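Side-chain contacts in ricin B lectin (Clostridium thermocellum, PDB 3VSF), which acts as an exo-beta-1,3-galactanase, probably hydrolysing beta-1,3-linked galactan with a family 43 glycosidase domain, and binds galactose through a ricin-type beta-trefoil module: residues Gly74-Asp79 with Gly85-Arg90; Glu102-Asn107 with Phe131-His136; Tyr143-Ala148 with His177-Tyr182; Asn188-Thr193 with Gly244-Ile249. All blocks are in the same frame, centred on the assembly; numbering follows the deposited sequence.

Contact 1 of 4, residues Gly74-Asp79 with Gly85-Arg90; sequences GEYRDD and GVSCYR
Gly-74 and Ser-87 hold the two antiparallel strands of this hairpin together: Gly-74 N donates a hydrogen bond to Ser-87 O at 3.2 Å, with an N-H...O angle of 142°. Two residues further on, Tyr-76 N reaches Gly-85 O only weakly, at 3.4 Å. The directions of the short strand segments make an angle of 135°. The close-packed part is formed by the two buried glycines, Gly-74 and Gly-85, and the ring of Tyr-76. With CG placed between the backbone N and the carbonyl carbon (chi1 69°), that ring lies against Gly-85, where no side chain competes for the space. Its CD2-CE2 side approaches Gly-85 O obliquely, and CE2 lies 3.3 Å from Ser-87 OG. Tyr-76 OH and Ser-87 OG both bond to Glu-102 OE2, so one carboxylate oxygen fixes the outer ends of both side chains. Glu-75, by contrast, bends away from the partner strand, and its OE2 forms a salt bridge with Arg-77 NH1 at 2.7 Å. From Arg-77 onward nothing touches segment 85-90, and Asp-79 is solvent-exposed. The pair forms the middle of a four-stranded antiparallel sheet, a blade of the family 43 propeller: strand 61-66 flanks 69-77, strand 98-105 flanks 83-91, and strand 116-124 packs against Glu-75 and Val-86.

Contact 2 of 4, residues Glu102-Asn107 with Phe131-His136; sequences EVLSRN and FVMWMH
Leu-104 meets Met-133 and Met-135 through a single methyl group, CD2, although the nearest backbones, those of Leu-104 and Met-133, keep their CA atoms 9.5 Å apart. Side-chain conformation spans this gap. Leu-104 carries CG anti to its N (chi1 -164°), and chi2 then sets CD2 anti to CA, making it the far-reaching branch. Met-133 is extended through all three torsions and crosses the leucine obliquely, bringing CE to 3.6 Å from Leu-104 CD2. The contact joins successive blades of the five-bladed propeller: Leu-104 sits where the chain turns a corner at the end of the first four-stranded sheet, while Met-133 and Met-135 share one side of strand 131-138 in the second. Met-135 behaves differently from its neighbour. Its chain starts at chi1 70° and bends at both later torsions, so the sulfur rather than the terminal methyl faces the leucine; SD and Leu-104 CD2 meet tip to tip at 3.8 Å. Val-86, Pro-120 and Val-122 pack around Met-133, and Ile-117 and Ala-149 against Met-135.

Contact 3 of 4, residues Tyr143-Ala148 with His177-Tyr182; sequences YGQARA and HGLPGY
The turn leading into strand 147-153 meets a small two-stranded hairpin at the protein surface, where Gly-144 and Gln-145 receive the side chain of Leu-179. A single methyl carries the side-chain contact. Leu-179 CD1 lies 3.5 Å from Gly-144 O, and the same carbon is 4.0 Å from Gln-145 OE1 and 4.1 Å from Gln-145 NE2, so it rests against the amide group as well as the carbonyl. Leu-179 reaches this position because chi2 is fully extended (178°), which makes CD1 the leading branch. Gln-145 starts out in the other direction: its CB points away from the hairpin, but a bend at chi2 (-66°) brings the amide back, and the two side chains cross at about a right angle. The turn itself consists of two consecutive inverse gamma turns, centred on Gln-145 and Ala-146. In the propeller it ends the connection between strands 131-138 and 147-153 of the second blade, whereas the hairpin, strands 175-176 and 179-180, belongs to the link from that blade to the third. Arg-147 NH2 donates a weak bond to Gln-145 OE1 at 2.7 Å, which may help orient the amide; its NH1 bonds to Ser-165 OG. Further along both segments, the backbones come close without bonding, Ala-146 O standing 3.9 Å from Tyr-182 O, and Ala-146 pairs instead with the backbone of Ser-184.

Contact 4 of 4, residues Asn188-Thr193 with Gly244-Ile249; sequences NVFVDT and GYYYLI
Tyr-246 OH is hydrogen-bonded to Lys-241 NZ and also faces the carboxylate of Asp-192. Its contact with Asp-192 OD2 is a weak bond at 3.1 Å, and Asp-192 OD1 is equally near. The carboxylate is turned 51° from the phenol ring, with OD1 beside the ring edge, close to its plane, and 3.4 Å from Tyr-246 CE2. Asp-192 gets there with CG anti to the backbone N (chi1 -164°). OD1 accepts a weak bond from Thr-193 N at 2.9 Å, which may help orient the group. Lys-241 makes a long, weak ion pair with Asp-192 OD1, while the nearby carboxylate of Asp-194 probably works against it. Phe-190 supplies the apolar half: its CZ meets Tyr-246 CE2 at 3.9 Å, again at the tyrosine edge and in its plane, with the two side chains crossing at about a right angle. The phenol edge is thus shared between an aromatic carbon and a carboxylate oxygen. Phe-190 lies on strand 187-191, which opens the third four-stranded sheet, and Tyr-246 on strand 246-251, second in the fourth sheet; the contact joins neighbouring blades, as adjacent sheets pack in the five-bladed beta-propeller of family 43.

In the fold
All four contacts lie in the glycoside hydrolase family 43 propeller and follow one another along the chain in numerical order. Contact 1 is internal to the first blade. Contact 2, with its centre about 9 Å away, joins that blade to the second, and the two touch through strands 83-91 and 98-105, neighbours in one sheet. Contact 3 lies about 20 Å from contact 2, shares its second-blade sheet through strands 131-138 and 147-153, and links that blade to the hairpin before the third. Contact 4, about 22 Å from contact 2, joins the third and fourth blades; Trp-134 packs on Val-189 between the two. All are apart from the galactose-binding residues of the trefoil module.

Contact 1 of 4, residues Gly74-Asp79 with Gly85-Arg90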
loop_
_atom_site.group_PDB
_atom_site.type_symbol
_atom_site.label_atom_id
_atom_site.label_comp_id
_atom_site.label_asym_id
_atom_site.label_seq_id
_atom_site.Cartn_x
_atom_site.Cartn_y
_atom_site.Cartn_z
ATOM N N GLY A 74 -11.804 11.833 3.879
ATOM C CA GLY A 74 -10.857 11.758 4.976
ATOM C C GLY A 74 -11.167 12.774 6.057
ATOM O O GLY A 74 -11.972 13.681 5.849
ATOM N N GLU A 75 -10.530 12.628 7.213
ATOM C CA GLU A 75 -10.767 13.538 8.329
ATOM C C GLU A 75 -9.497 14.280 8.736
ATOM O O GLU A 75 -8.397 13.916 8.326
ATOM C CB GLU A 75 -11.353 12.778 9.524
ATOM C CG GLU A 75 -10.524 11.586 9.984
ATOM C CD GLU A 75 -9.279 11.991 10.746
ATOM O OE1 GLU A 75 -9.288 13.067 11.382
ATOM O OE2 GLU A 75 -8.286 11.234 10.704
ATOM N N TYR A 76 -9.663 15.325 9.543
ATOM C CA TYR A 76 -8.535 16.115 10.022
ATOM C C TYR A 76 -8.899 16.877 11.290
ATOM O O TYR A 76 -9.964 17.491 11.373
ATOM C CB TYR A 76 -8.059 17.088 8.941
ATOM C CG TYR A 76 -9.037 18.202 8.639
ATOM C CD1 TYR A 76 -8.736 19.521 8.951
ATOM C CD2 TYR A 76 -10.262 17.934 8.045
ATOM C CE1 TYR A 76 -9.627 20.542 8.676
ATOM C CE2 TYR A 76 -11.161 18.947 7.767
ATOM C CZ TYR A 76 -10.838 20.251 8.085
ATOM O OH TYR A 76 -11.729 21.263 7.811
ATOM N N ARG A 77 -8.010 16.831 12.276
ATOM C CA ARG A 77 -8.223 17.531 13.540
ATOM C C ARG A 77 -8.026 19.039 13.397
ATOM O O ARG A 77 -7.711 19.531 12.314
ATOM C CB ARG A 77 -7.287 16.980 14.621
ATOM C CG ARG A 77 -7.713 15.642 15.209
ATOM C CD ARG A 77 -7.520 14.486 14.233
ATOM N NE ARG A 77 -7.540 13.200 14.927
ATOM C CZ ARG A 77 -7.381 12.021 14.335
ATOM N NH1 ARG A 77 -7.190 11.951 13.025
ATOM N NH2 ARG A 77 -7.413 10.908 15.056
ATOM N N ASP A 78 -8.213 19.762 14.499
ATOM C CA ASP A 78 -8.030 21.211 14.523
ATOM C C ASP A 78 -6.939 21.622 15.510
ATOM O O ASP A 78 -5.943 20.920 15.675
ATOM C CB ASP A 78 -9.344 21.918 14.874
ATOM C CG ASP A 78 -9.951 21.416 16.173
ATOM O OD1 ASP A 78 -11.153 21.663 16.405
ATOM O OD2 ASP A 78 -9.229 20.770 16.961
ATOM N N ASP A 79 -7.133 22.764 16.166
ATOM C CA ASP A 79 -6.173 23.251 17.153
ATOM C C ASP A 79 -6.214 22.425 18.435
ATOM O O ASP A 79 -5.204 22.282 19.124
ATOM C CB ASP A 79 -6.420 24.728 17.472
ATOM C CG ASP A 79 -6.001 25.647 16.342
ATOM O OD1 ASP A 79 -5.145 25.241 15.528
ATOM O OD2 ASP A 79 -6.530 26.777 16.267
ATOM N N GLY A 85 -13.611 18.320 10.514
ATOM C CA GLY A 85 -14.428 18.037 9.348
ATOM C C GLY A 85 -13.953 16.835 8.554
ATOM O O GLY A 85 -12.794 16.431 8.650
ATOM N N VAL A 86 -14.859 16.255 7.775
ATOM C CA VAL A 86 -14.518 15.146 6.895
ATOM C C VAL A 86 -14.452 15.639 5.456
ATOM O O VAL A 86 -15.471 15.725 4.769
ATOM C CB VAL A 86 -15.538 13.998 7.003
ATOM C CG1 VAL A 86 -15.208 12.897 6.006
ATOM C CG2 VAL A 86 -15.566 13.447 8.418
ATOM N N SER A 87 -13.245 15.967 5.007
ATOM C CA SER A 87 -13.044 16.558 3.691
ATOM C C SER A 87 -13.378 15.595 2.557
ATOM O O SER A 87 -13.449 14.382 2.753
ATOM C CB SER A 87 -11.604 17.054 3.548
ATOM O OG SER A 87 -11.263 17.930 4.607
ATOM N N CYS A 88 -13.585 16.153 1.369
ATOM C CA CYS A 88 -13.881 15.358 0.185
ATOM C C CYS A 88 -13.204 15.948 -1.045
ATOM O O CYS A 88 -13.430 17.107 -1.395
ATOM C CB CYS A 88 -15.390 15.270 -0.043
ATOM S SG CYS A 88 -15.856 14.459 -1.588
ATOM N N TYR A 89 -12.371 15.145 -1.698
ATOM C CA TYR A 89 -11.671 15.585 -2.898
ATOM C C TYR A 89 -12.093 14.759 -4.109
ATOM O O TYR A 89 -12.307 13.552 -4.006
ATOM C CB TYR A 89 -10.158 15.509 -2.692
ATOM C CG TYR A 89 -9.648 16.420 -1.596
ATOM C CD1 TYR A 89 -9.677 16.021 -0.267
ATOM C CD2 TYR A 89 -9.138 17.676 -1.893
ATOM C CE1 TYR A 89 -9.212 16.850 0.738
ATOM C CE2 TYR A 89 -8.669 18.511 -0.896
ATOM C CZ TYR A 89 -8.708 18.093 0.417
ATOM O OH TYR A 89 -8.245 18.921 1.412
ATOM N N ARG A 90 -12.209 15.421 -5.255
ATOM C CA ARG A 90 -12.699 14.782 -6.470
ATOM C C ARG A 90 -11.649 14.823 -7.577
ATOM O O ARG A 90 -10.902 15.794 -7.696
ATOM C CB ARG A 90 -13.984 15.471 -6.933
ATOM C CG ARG A 90 -14.553 14.947 -8.239
ATOM C CD ARG A 90 -15.790 15.734 -8.638
ATOM N NE ARG A 90 -15.512 17.164 -8.750
ATOM C CZ ARG A 90 -15.800 17.904 -9.816
ATOM N NH1 ARG A 90 -16.383 17.351 -10.871
ATOM N NH2 ARG A 90 -15.508 19.197 -9.826
#

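Contact 2 of 4, residues Glu102-Asn107 with Phe131-His136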
loop_
_atom_site.group_PDB
_atom_site.type_symbol
_atom_site.label_atom_id
_atom_site.label_comp_id
_atom_site.label_asym_id
_atom_site.label_seq_id
_atom_site.Cartn_x
_atom_site.Cartn_y
_atom_site.Cartn_z
ATOM N N GLU A 102 -16.418 20.114 3.147
ATOM C CA GLU A 102 -16.619 19.096 4.170
ATOM C C GLU A 102 -17.998 18.457 4.065
ATOM O O GLU A 102 -19.000 19.059 4.451
ATOM C CB GLU A 102 -16.425 19.688 5.568
ATOM C CG GLU A 102 -15.005 19.584 6.106
ATOM C CD GLU A 102 -14.005 20.392 5.301
ATOM O OE1 GLU A 102 -14.434 21.266 4.520
ATOM O OE2 GLU A 102 -12.789 20.150 5.450
ATOM N N VAL A 103 -18.043 17.237 3.540
ATOM C CA VAL A 103 -19.291 16.492 3.449
ATOM C C VAL A 103 -19.857 16.247 4.843
ATOM O O VAL A 103 -21.054 16.017 5.009
ATOM C CB VAL A 103 -19.097 15.144 2.731
ATOM C CG1 VAL A 103 -18.683 15.370 1.285
ATOM C CG2 VAL A 103 -18.069 14.294 3.461
ATOM N N LEU A 104 -18.984 16.299 5.843
ATOM C CA LEU A 104 -19.394 16.158 7.233
ATOM C C LEU A 104 -18.593 17.127 8.094
ATOM O O LEU A 104 -17.378 17.242 7.946
ATOM C CB LEU A 104 -19.182 14.722 7.715
ATOM C CG LEU A 104 -19.902 14.323 9.003
ATOM C CD1 LEU A 104 -21.407 14.301 8.782
ATOM C CD2 LEU A 104 -19.417 12.971 9.497
ATOM N N SER A 105 -19.280 17.830 8.988
ATOM C CA SER A 105 -18.629 18.818 9.842
ATOM C C SER A 105 -18.934 18.569 11.312
ATOM O O SER A 105 -19.817 17.778 11.648
ATOM C CB SER A 105 -19.068 20.230 9.450
ATOM O OG SER A 105 -18.483 21.203 10.298
ATOM N N ARG A 106 -18.197 19.247 12.186
ATOM C CA ARG A 106 -18.456 19.178 13.618
ATOM C C ARG A 106 -19.766 19.890 13.933
ATOM O O ARG A 106 -20.253 19.852 15.062
ATOM C CB ARG A 106 -17.305 19.808 14.402
ATOM C CG ARG A 106 -17.096 21.286 14.115
ATOM C CD ARG A 106 -15.889 21.832 14.864
ATOM N NE ARG A 106 -15.969 21.572 16.300
ATOM C CZ ARG A 106 -16.604 22.354 17.168
ATOM N NH1 ARG A 106 -17.222 23.450 16.748
ATOM N NH2 ARG A 106 -16.622 22.040 18.456
ATOM N N ASN A 107 -20.329 20.539 12.917
ATOM C CA ASN A 107 -21.602 21.236 13.050
ATOM C C ASN A 107 -22.772 20.370 12.594
ATOM O O ASN A 107 -23.931 20.679 12.870
ATOM C CB ASN A 107 -21.583 22.539 12.248
ATOM C CG ASN A 107 -20.457 23.466 12.665
ATOM O OD1 ASN A 107 -20.070 23.505 13.833
ATOM N ND2 ASN A 107 -19.925 24.218 11.708
ATOM N N PHE A 131 -25.437 7.661 -0.888
ATOM C CA PHE A 131 -24.115 7.303 -0.385
ATOM C C PHE A 131 -24.093 7.225 1.139
ATOM O O PHE A 131 -24.315 8.221 1.824
ATOM C CB PHE A 131 -23.071 8.310 -0.870
ATOM C CG PHE A 131 -22.947 8.381 -2.365
ATOM C CD1 PHE A 131 -22.038 7.581 -3.037
ATOM C CD2 PHE A 131 -23.736 9.250 -3.100
ATOM C CE1 PHE A 131 -21.919 7.644 -4.412
ATOM C CE2 PHE A 131 -23.621 9.318 -4.476
ATOM C CZ PHE A 131 -22.711 8.514 -5.132
ATOM N N VAL A 132 -23.817 6.035 1.661
ATOM C CA VAL A 132 -23.746 5.826 3.102
ATOM C C VAL A 132 -22.308 5.953 3.599
ATOM O O VAL A 132 -21.384 5.400 3.002
ATOM C CB VAL A 132 -24.304 4.444 3.497
ATOM C CG1 VAL A 132 -24.226 4.248 5.003
ATOM C CG2 VAL A 132 -25.737 4.296 3.007
ATOM N N MET A 133 -22.126 6.689 4.691
ATOM C CA MET A 133 -20.797 6.924 5.245
ATOM C C MET A 133 -20.654 6.378 6.663
ATOM O O MET A 133 -21.470 6.670 7.536
ATOM C CB MET A 133 -20.469 8.420 5.225
ATOM C CG MET A 133 -19.245 8.796 6.041
ATOM S SD MET A 133 -18.862 10.555 5.950
ATOM C CE MET A 133 -17.645 10.702 7.255
ATOM N N TRP A 134 -19.610 5.585 6.884
ATOM C CA TRP A 134 -19.317 5.042 8.204
ATOM C C TRP A 134 -18.018 5.623 8.747
ATOM O O TRP A 134 -17.230 6.200 7.998
ATOM C CB TRP A 134 -19.235 3.518 8.150
ATOM C CG TRP A 134 -20.556 2.866 7.896
ATOM C CD1 TRP A 134 -21.209 2.774 6.702
ATOM C CD2 TRP A 134 -21.390 2.214 8.861
ATOM N NE1 TRP A 134 -22.398 2.104 6.865
ATOM C CE2 TRP A 134 -22.533 1.749 8.182
ATOM C CE3 TRP A 134 -21.281 1.977 10.235
ATOM C CZ2 TRP A 134 -23.558 1.063 8.827
ATOM C CZ3 TRP A 134 -22.299 1.294 10.875
ATOM C CH2 TRP A 134 -23.423 0.845 10.171
ATOM N N MET A 135 -17.795 5.468 10.049
ATOM C CA MET A 135 -16.610 6.029 10.687
ATOM C C MET A 135 -16.435 5.528 12.118
ATOM O O MET A 135 -17.195 4.683 12.589
ATOM C CB MET A 135 -16.681 7.558 10.678
ATOM C CG MET A 135 -17.742 8.130 11.604
ATOM S SD MET A 135 -18.611 9.544 10.899
ATOM C CE MET A 135 -19.577 8.743 9.621
ATOM N N HIS A 136 -15.424 6.058 12.799
ATOM C CA HIS A 136 -15.148 5.703 14.185
ATOM C C HIS A 136 -15.356 6.922 15.077
ATOM O O HIS A 136 -14.802 7.990 14.815
ATOM C CB HIS A 136 -13.714 5.186 14.321
ATOM C CG HIS A 136 -13.316 4.865 15.728
ATOM N ND1 HIS A 136 -12.001 4.856 16.144
ATOM C CD2 HIS A 136 -14.055 4.538 16.813
ATOM C CE1 HIS A 136 -11.949 4.540 17.426
ATOM N NE2 HIS A 136 -13.181 4.342 17.856
#

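Contact 3 of 4, residues Tyr143-Ala148 with His177-Tyr182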
loop_
_atom_site.group_PDB
_atom_site.type_symbol
_atom_site.label_atom_id
_atom_site.label_comp_id
_atom_site.label_asym_id
_atom_site.label_seq_id
_atom_site.Cartn_x
_atom_site.Cartn_y
_atom_site.Cartn_z
ATOM N N TYR A 143 -11.104 7.132 25.059
ATOM C CA TYR A 143 -11.437 6.142 24.043
ATOM C C TYR A 143 -12.304 5.020 24.606
ATOM O O TYR A 143 -12.247 3.885 24.136
ATOM C CB TYR A 143 -10.165 5.563 23.419
ATOM C CG TYR A 143 -9.632 6.365 22.252
ATOM C CD1 TYR A 143 -9.772 5.905 20.948
ATOM C CD2 TYR A 143 -8.993 7.582 22.452
ATOM C CE1 TYR A 143 -9.289 6.633 19.877
ATOM C CE2 TYR A 143 -8.507 8.317 21.386
ATOM C CZ TYR A 143 -8.658 7.838 20.102
ATOM O OH TYR A 143 -8.176 8.564 19.036
ATOM N N GLY A 144 -13.108 5.347 25.613
ATOM C CA GLY A 144 -13.986 4.370 26.230
ATOM C C GLY A 144 -15.205 4.065 25.382
ATOM O O GLY A 144 -15.749 2.962 25.433
ATOM N N GLN A 145 -15.633 5.049 24.598
ATOM C CA GLN A 145 -16.799 4.890 23.736
ATOM C C GLN A 145 -16.394 4.380 22.358
ATOM O O GLN A 145 -16.420 5.125 21.378
ATOM C CB GLN A 145 -17.548 6.217 23.601
ATOM C CG GLN A 145 -17.944 6.849 24.926
ATOM C CD GLN A 145 -18.960 6.024 25.692
ATOM O OE1 GLN A 145 -19.756 5.293 25.103
ATOM N NE2 GLN A 145 -18.934 6.134 27.015
ATOM N N ALA A 146 -16.016 3.108 22.287
ATOM C CA ALA A 146 -15.641 2.498 21.018
ATOM C C ALA A 146 -16.887 2.194 20.198
ATOM O O ALA A 146 -17.396 1.074 20.219
ATOM C CB ALA A 146 -14.840 1.233 21.256
ATOM N N ARG A 147 -17.375 3.196 19.477
ATOM C CA ARG A 147 -18.613 3.055 18.722
ATOM C C ARG A 147 -18.448 3.493 17.271
ATOM O O ARG A 147 -17.554 4.273 16.942
ATOM C CB ARG A 147 -19.733 3.858 19.385
ATOM C CG ARG A 147 -19.451 5.349 19.471
ATOM C CD ARG A 147 -20.636 6.123 20.025
ATOM N NE ARG A 147 -20.877 5.853 21.439
ATOM C CZ ARG A 147 -21.571 6.655 22.241
ATOM N NH1 ARG A 147 -22.085 7.784 21.771
ATOM N NH2 ARG A 147 -21.745 6.335 23.516
ATOM N N ALA A 148 -19.318 2.980 16.408
ATOM C CA ALA A 148 -19.336 3.376 15.007
ATOM C C ALA A 148 -20.347 4.495 14.799
ATOM O O ALA A 148 -21.267 4.667 15.598
ATOM C CB ALA A 148 -19.673 2.186 14.125
ATOM N N HIS A 177 -16.447 -5.383 27.530
ATOM C CA HIS A 177 -15.548 -4.597 28.374
ATOM C C HIS A 177 -16.247 -3.442 29.088
ATOM O O HIS A 177 -15.881 -2.279 28.913
ATOM C CB HIS A 177 -14.354 -4.082 27.565
ATOM C CG HIS A 177 -13.373 -5.150 27.194
ATOM N ND1 HIS A 177 -12.293 -5.475 27.984
ATOM C CD2 HIS A 177 -13.317 -5.974 26.121
ATOM C CE1 HIS A 177 -11.608 -6.450 27.412
ATOM N NE2 HIS A 177 -12.209 -6.770 26.280
ATOM N N GLY A 178 -17.251 -3.771 29.895
ATOM C CA GLY A 178 -17.906 -2.787 30.737
ATOM C C GLY A 178 -19.145 -2.138 30.148
ATOM O O GLY A 178 -20.035 -1.713 30.885
ATOM N N LEU A 179 -19.209 -2.056 28.823
ATOM C CA LEU A 179 -20.327 -1.388 28.164
ATOM C C LEU A 179 -21.139 -2.335 27.285
ATOM O O LEU A 179 -20.635 -3.369 26.846
ATOM C CB LEU A 179 -19.827 -0.197 27.340
ATOM C CG LEU A 179 -19.170 0.942 28.124
ATOM C CD1 LEU A 179 -18.689 2.036 27.182
ATOM C CD2 LEU A 179 -20.130 1.507 29.162
ATOM N N PRO A 180 -22.410 -1.984 27.034
ATOM C CA PRO A 180 -23.276 -2.772 26.154
ATOM C C PRO A 180 -22.929 -2.545 24.687
ATOM O O PRO A 180 -22.715 -1.404 24.276
ATOM C CB PRO A 180 -24.669 -2.217 26.457
ATOM C CG PRO A 180 -24.419 -0.811 26.871
ATOM C CD PRO A 180 -23.119 -0.838 27.627
ATOM N N GLY A 181 -22.874 -3.623 23.913
ATOM C CA GLY A 181 -22.540 -3.531 22.504
ATOM C C GLY A 181 -21.066 -3.765 22.238
ATOM O O GLY A 181 -20.209 -3.373 23.032
ATOM N N TYR A 182 -20.771 -4.411 21.115
ATOM C CA TYR A 182 -19.397 -4.686 20.718
ATOM C C TYR A 182 -18.608 -3.397 20.522
ATOM O O TYR A 182 -19.120 -2.425 19.966
ATOM C CB TYR A 182 -19.377 -5.496 19.421
ATOM C CG TYR A 182 -19.894 -6.908 19.561
ATOM C CD1 TYR A 182 -19.543 -7.693 20.650
ATOM C CD2 TYR A 182 -20.736 -7.457 18.604
ATOM C CE1 TYR A 182 -20.012 -8.986 20.781
ATOM C CE2 TYR A 182 -21.211 -8.748 18.725
ATOM C CZ TYR A 182 -20.847 -9.508 19.816
ATOM O OH TYR A 182 -21.318 -10.795 19.941
#

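Contact 4 of 4, residues Asn188-Thr193 with Gly244-Ile249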
loop_
_atom_site.group_PDB
_atom_site.type_symbol
_atom_site.label_atom_id
_atom_site.label_comp_id
_atom_site.label_asym_id
_atom_site.label_seq_id
_atom_site.Cartn_x
_atom_site.Cartn_y
_atom_site.Cartn_z
ATOM N N ASN A 188 -13.757 -0.101 8.446
ATOM C CA ASN A 188 -13.729 0.008 6.993
ATOM C C ASN A 188 -14.988 -0.606 6.386
ATOM O O ASN A 188 -15.642 -1.438 7.012
ATOM C CB ASN A 188 -12.481 -0.669 6.427
ATOM C CG ASN A 188 -11.982 -0.005 5.159
ATOM O OD1 ASN A 188 -12.760 0.570 4.398
ATOM N ND2 ASN A 188 -10.676 -0.075 4.928
ATOM N N VAL A 189 -15.327 -0.191 5.168
ATOM C CA VAL A 189 -16.534 -0.679 4.508
ATOM C C VAL A 189 -16.219 -1.474 3.245
ATOM O O VAL A 189 -15.163 -1.300 2.636
ATOM C CB VAL A 189 -17.488 0.474 4.148
ATOM C CG1 VAL A 189 -17.936 1.204 5.404
ATOM C CG2 VAL A 189 -16.817 1.434 3.178
ATOM N N PHE A 190 -17.147 -2.342 2.855
ATOM C CA PHE A 190 -16.978 -3.169 1.667
ATOM C C PHE A 190 -18.318 -3.516 1.024
ATOM O O PHE A 190 -19.273 -3.878 1.712
ATOM C CB PHE A 190 -16.215 -4.449 2.010
ATOM C CG PHE A 190 -16.273 -5.497 0.935
ATOM C CD1 PHE A 190 -17.123 -6.584 1.055
ATOM C CD2 PHE A 190 -15.483 -5.393 -0.198
ATOM C CE1 PHE A 190 -17.181 -7.550 0.068
ATOM C CE2 PHE A 190 -15.537 -6.355 -1.188
ATOM C CZ PHE A 190 -16.386 -7.434 -1.055
ATOM N N VAL A 191 -18.378 -3.406 -0.300
ATOM C CA VAL A 191 -19.582 -3.749 -1.049
ATOM C C VAL A 191 -19.334 -4.994 -1.893
ATOM O O VAL A 191 -18.502 -4.980 -2.801
ATOM C CB VAL A 191 -20.016 -2.598 -1.973
ATOM C CG1 VAL A 191 -21.383 -2.892 -2.573
ATOM C CG2 VAL A 191 -20.037 -1.284 -1.209
ATOM N N ASP A 192 -20.059 -6.066 -1.592
ATOM C CA ASP A 192 -19.856 -7.340 -2.275
ATOM C C ASP A 192 -20.519 -7.362 -3.653
ATOM O O ASP A 192 -21.293 -6.466 -3.995
ATOM C CB ASP A 192 -20.373 -8.495 -1.414
ATOM C CG ASP A 192 -19.856 -9.845 -1.877
ATOM O OD1 ASP A 192 -18.763 -9.891 -2.480
ATOM O OD2 ASP A 192 -20.542 -10.860 -1.633
ATOM N N THR A 193 -20.207 -8.390 -4.436
ATOM C CA THR A 193 -20.744 -8.527 -5.787
ATOM C C THR A 193 -22.263 -8.658 -5.783
ATOM O O THR A 193 -22.943 -8.111 -6.650
ATOM C CB THR A 193 -20.144 -9.749 -6.511
ATOM O OG1 THR A 193 -20.488 -10.945 -5.800
ATOM C CG2 THR A 193 -18.630 -9.631 -6.598
ATOM N N GLY A 244 -13.383 -13.972 -6.917
ATOM C CA GLY A 244 -14.030 -14.903 -6.012
ATOM C C GLY A 244 -13.180 -15.092 -4.773
ATOM O O GLY A 244 -13.422 -15.989 -3.965
ATOM N N TYR A 245 -12.173 -14.236 -4.632
ATOM C CA TYR A 245 -11.280 -14.270 -3.481
ATOM C C TYR A 245 -11.360 -12.972 -2.685
ATOM O O TYR A 245 -11.159 -11.886 -3.227
ATOM C CB TYR A 245 -9.835 -14.509 -3.929
ATOM C CG TYR A 245 -9.495 -15.959 -4.186
ATOM C CD1 TYR A 245 -9.013 -16.769 -3.167
ATOM C CD2 TYR A 245 -9.646 -16.517 -5.449
ATOM C CE1 TYR A 245 -8.697 -18.094 -3.394
ATOM C CE2 TYR A 245 -9.332 -17.843 -5.687
ATOM C CZ TYR A 245 -8.858 -18.626 -4.657
ATOM O OH TYR A 245 -8.544 -19.946 -4.886
ATOM N N TYR A 246 -11.658 -13.092 -1.395
ATOM C CA TYR A 246 -11.676 -11.939 -0.508
ATOM C C TYR A 246 -10.300 -11.753 0.120
ATOM O O TYR A 246 -9.634 -12.726 0.473
ATOM C CB TYR A 246 -12.736 -12.107 0.583
ATOM C CG TYR A 246 -14.147 -12.264 0.058
ATOM C CD1 TYR A 246 -14.743 -13.516 -0.025
ATOM C CD2 TYR A 246 -14.882 -11.161 -0.353
ATOM C CE1 TYR A 246 -16.032 -13.665 -0.502
ATOM C CE2 TYR A 246 -16.172 -11.299 -0.831
ATOM C CZ TYR A 246 -16.742 -12.553 -0.904
ATOM O OH TYR A 246 -18.025 -12.696 -1.381
ATOM N N TYR A 247 -9.874 -10.502 0.252
ATOM C CA TYR A 247 -8.563 -10.201 0.817
ATOM C C TYR A 247 -8.669 -9.180 1.943
ATOM O O TYR A 247 -9.321 -8.147 1.797
ATOM C CB TYR A 247 -7.615 -9.696 -0.270
ATOM C CG TYR A 247 -7.457 -10.652 -1.430
ATOM C CD1 TYR A 247 -6.474 -11.633 -1.419
ATOM C CD2 TYR A 247 -8.294 -10.578 -2.535
ATOM C CE1 TYR A 247 -6.328 -12.510 -2.477
ATOM C CE2 TYR A 247 -8.156 -11.449 -3.597
ATOM C CZ TYR A 247 -7.173 -12.413 -3.563
ATOM O OH TYR A 247 -7.033 -13.282 -4.621
ATOM N N LEU A 248 -8.024 -9.476 3.066
ATOM C CA LEU A 248 -8.076 -8.598 4.228
ATOM C C LEU A 248 -6.690 -8.092 4.614
ATOM O O LEU A 248 -5.920 -8.793 5.269
ATOM C CB LEU A 248 -8.724 -9.318 5.413
ATOM C CG LEU A 248 -8.944 -8.490 6.681
ATOM C CD1 LEU A 248 -9.760 -7.245 6.371
ATOM C CD2 LEU A 248 -9.622 -9.324 7.756
ATOM N N ILE A 249 -6.379 -6.867 4.199
ATOM C CA ILE A 249 -5.115 -6.233 4.553
ATOM C C ILE A 249 -5.234 -5.541 5.906
ATOM O O ILE A 249 -6.069 -4.657 6.090
ATOM C CB ILE A 249 -4.676 -5.201 3.496
ATOM C CG1 ILE A 249 -4.158 -5.904 2.238
ATOM C CG2 ILE A 249 -3.599 -4.291 4.059
ATOM C CD1 ILE A 249 -5.220 -6.646 1.453
#